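PDB 1Z54: probable thioesterase from Thermus thermophilus, which probably hydrolyses fatty acyl-CoA thioesters, as a hotdog-fold thioesterase. Local coordinates for residues L88-V93 / E102-H107. Numbering follows the deposited sequence.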
loop_
_atom_site.group_PDB
_atom_site.type_symbol
_atom_site.label_atom_id
_atom_site.label_comp_id
_atom_site.label_asym_id
_atom_site.label_seq_id
_atom_site.Cartn_x
_atom_site.Cartn_y
_atom_site.Cartn_z
ATOM N N LEU A 88 24.317 -2.616 -6.141
ATOM C CA LEU A 88 23.388 -2.159 -7.169
ATOM C C LEU A 88 22.735 -3.356 -7.836
ATOM O O LEU A 88 23.410 -4.145 -8.501
ATOM C CB LEU A 88 24.113 -1.320 -8.234
ATOM C CG LEU A 88 23.288 -0.666 -9.363
ATOM C CD1 LEU A 88 22.594 -1.718 -10.210
ATOM C CD2 LEU A 88 22.262 0.280 -8.775
ATOM N N PHE A 89 21.423 -3.486 -7.661
ATOM C CA PHE A 89 20.681 -4.574 -8.275
ATOM C C PHE A 89 20.000 -4.060 -9.527
ATOM O O PHE A 89 19.574 -2.906 -9.592
ATOM C CB PHE A 89 19.599 -5.130 -7.336
ATOM C CG PHE A 89 20.139 -5.806 -6.117
ATOM C CD1 PHE A 89 20.559 -5.066 -5.025
ATOM C CD2 PHE A 89 20.251 -7.196 -6.073
ATOM C CE1 PHE A 89 21.087 -5.694 -3.902
ATOM C CE2 PHE A 89 20.775 -7.837 -4.959
ATOM C CZ PHE A 89 21.196 -7.085 -3.869
ATOM N N ARG A 90 19.905 -4.926 -10.526
ATOM C CA ARG A 90 19.239 -4.583 -11.766
ATOM C C ARG A 90 18.149 -5.614 -11.973
ATOM O O ARG A 90 18.345 -6.793 -11.689
ATOM C CB ARG A 90 20.226 -4.577 -12.931
ATOM C CG ARG A 90 21.042 -3.306 -13.004
ATOM C CD ARG A 90 21.622 -3.123 -14.387
ATOM N NE ARG A 90 21.921 -1.722 -14.663
ATOM C CZ ARG A 90 21.011 -0.751 -14.704
ATOM N NH1 ARG A 90 21.382 0.495 -14.964
ATOM N NH2 ARG A 90 19.730 -1.024 -14.487
ATOM N N TYR A 91 16.994 -5.173 -12.455
ATOM C CA TYR A 91 15.882 -6.091 -12.632
ATOM C C TYR A 91 15.155 -5.987 -13.955
ATOM O O TYR A 91 15.141 -4.938 -14.596
ATOM C CB TYR A 91 14.828 -5.875 -11.543
ATOM C CG TYR A 91 15.347 -5.594 -10.158
ATOM C CD1 TYR A 91 15.941 -4.368 -9.840
ATOM C CD2 TYR A 91 15.168 -6.524 -9.137
ATOM C CE1 TYR A 91 16.333 -4.073 -8.526
ATOM C CE2 TYR A 91 15.552 -6.242 -7.831
ATOM C CZ TYR A 91 16.131 -5.017 -7.530
ATOM O OH TYR A 91 16.487 -4.744 -6.228
ATOM N N ARG A 92 14.520 -7.093 -14.327
ATOM C CA ARG A 92 13.705 -7.160 -15.529
ATOM C C ARG A 92 12.400 -7.806 -15.098
ATOM O O ARG A 92 12.396 -8.904 -14.530
ATOM C CB ARG A 92 14.372 -8.003 -16.620
ATOM C CG ARG A 92 15.524 -7.290 -17.316
ATOM C CD ARG A 92 16.189 -8.135 -18.399
ATOM N NE ARG A 92 15.473 -8.101 -19.671
ATOM C CZ ARG A 92 14.443 -8.881 -19.976
ATOM N NH1 ARG A 92 14.003 -9.773 -19.099
ATOM N NH2 ARG A 92 13.850 -8.764 -21.159
ATOM N N VAL A 93 11.296 -7.107 -15.332
ATOM C CA VAL A 93 9.994 -7.628 -14.974
ATOM C C VAL A 93 9.306 -8.021 -16.262
ATOM O O VAL A 93 9.017 -7.170 -17.102
ATOM C CB VAL A 93 9.113 -6.577 -14.271
ATOM C CG1 VAL A 93 7.795 -7.219 -13.863
ATOM C CG2 VAL A 93 9.833 -5.998 -13.055
ATOM N N GLU A 102 11.717 -2.407 -16.489
ATOM C CA GLU A 102 13.067 -2.749 -16.074
ATOM C C GLU A 102 13.554 -1.645 -15.158
ATOM O O GLU A 102 13.168 -0.485 -15.313
ATOM C CB GLU A 102 13.984 -2.887 -17.290
ATOM C CG GLU A 102 14.017 -1.678 -18.198
ATOM C CD GLU A 102 14.655 -1.988 -19.539
ATOM O OE1 GLU A 102 15.827 -2.430 -19.556
ATOM O OE2 GLU A 102 13.984 -1.794 -20.575
ATOM N N GLY A 103 14.395 -2.003 -14.195
ATOM C CA GLY A 103 14.879 -1.004 -13.264
ATOM C C GLY A 103 16.075 -1.430 -12.443
ATOM O O GLY A 103 16.728 -2.450 -12.717
ATOM N N PHE A 104 16.357 -0.634 -11.419
ATOM C CA PHE A 104 17.487 -0.902 -10.554
ATOM C C PHE A 104 17.293 -0.238 -9.201
ATOM O O PHE A 104 16.478 0.671 -9.046
ATOM C CB PHE A 104 18.766 -0.354 -11.204
ATOM C CG PHE A 104 18.843 1.150 -11.198
ATOM C CD1 PHE A 104 19.390 1.827 -10.114
ATOM C CD2 PHE A 104 18.311 1.892 -12.252
ATOM C CE1 PHE A 104 19.402 3.227 -10.075
ATOM C CE2 PHE A 104 18.316 3.291 -12.228
ATOM C CZ PHE A 104 18.862 3.962 -11.136
ATOM N N THR A 105 18.047 -0.708 -8.223
ATOM C CA THR A 105 18.010 -0.130 -6.898
ATOM C C THR A 105 19.441 -0.080 -6.409
ATOM O O THR A 105 20.161 -1.086 -6.421
ATOM C CB THR A 105 17.169 -0.960 -5.902
ATOM O OG1 THR A 105 17.601 -2.322 -5.928
ATOM C CG2 THR A 105 15.686 -0.874 -6.242
ATOM N N ARG A 106 19.854 1.114 -6.014
ATOM C CA ARG A 106 21.190 1.338 -5.499
ATOM C C ARG A 106 21.053 1.305 -3.983
ATOM O O ARG A 106 20.135 1.908 -3.427
ATOM C CB ARG A 106 21.691 2.710 -5.954
ATOM C CG ARG A 106 23.124 3.016 -5.599
ATOM C CD ARG A 106 23.959 3.094 -6.863
ATOM N NE ARG A 106 23.391 4.037 -7.826
ATOM C CZ ARG A 106 23.777 4.124 -9.097
ATOM N NH1 ARG A 106 23.210 5.008 -9.909
ATOM N NH2 ARG A 106 24.732 3.323 -9.557
ATOM N N HIS A 107 21.954 0.597 -3.314
ATOM C CA HIS A 107 21.899 0.510 -1.861
ATOM C C HIS A 107 23.220 0.857 -1.198
ATOM O O HIS A 107 24.289 0.736 -1.793
ATOM C CB HIS A 107 21.545 -0.910 -1.408
ATOM C CG HIS A 107 20.227 -1.412 -1.900
ATOM N ND1 HIS A 107 20.014 -1.793 -3.207
ATOM C CD2 HIS A 107 19.066 -1.649 -1.244
ATOM C CE1 HIS A 107 18.780 -2.249 -3.335
ATOM N NE2 HIS A 107 18.183 -2.173 -2.157
#
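T105 O is held three ways: by the amide of F89 (F89 N to T105 O 3.0 Å, in the carbonyl plane), by a weak bond from H107 ND1 (3.3 Å to T105 O), and by a CA-H...O contact from L88. It sits in the antiparallel hairpin of strands 86-95 and 98-111, inside the hotdog-fold sheet that packs on helix 24-39. T105 N returns the bond to F89 O, and a second such pair joins Y91 and G103, where Y91 N to G103 O is short at 2.7 Å but lies above the carbonyl plane. On the helix side, Y91 turns its ring edge-on along G103, F104 CA and T105 N. That puts Y91 OH 2.7 Å from T105 OG1, a hydrogen bond either hydroxyl could donate, though T105 OG1 is less surely placed. Y91 OH also bonds R33 NH1 of the helix. A phenylalanine here would lose the hydroxyl and would probably leave R33 and T105 less firmly tied to strand 86-95. Further along, F89 points its edge at the face of H107, an offset edge-to-face pair with planes at 82°. On the opposite face of the sheet, L88, its CG anti to the backbone N, lays CD2 over one face of the R106 guanidinium, itself salt-bridged to E58, and L88 CD2 lies 3.5 Å from F104 CD1.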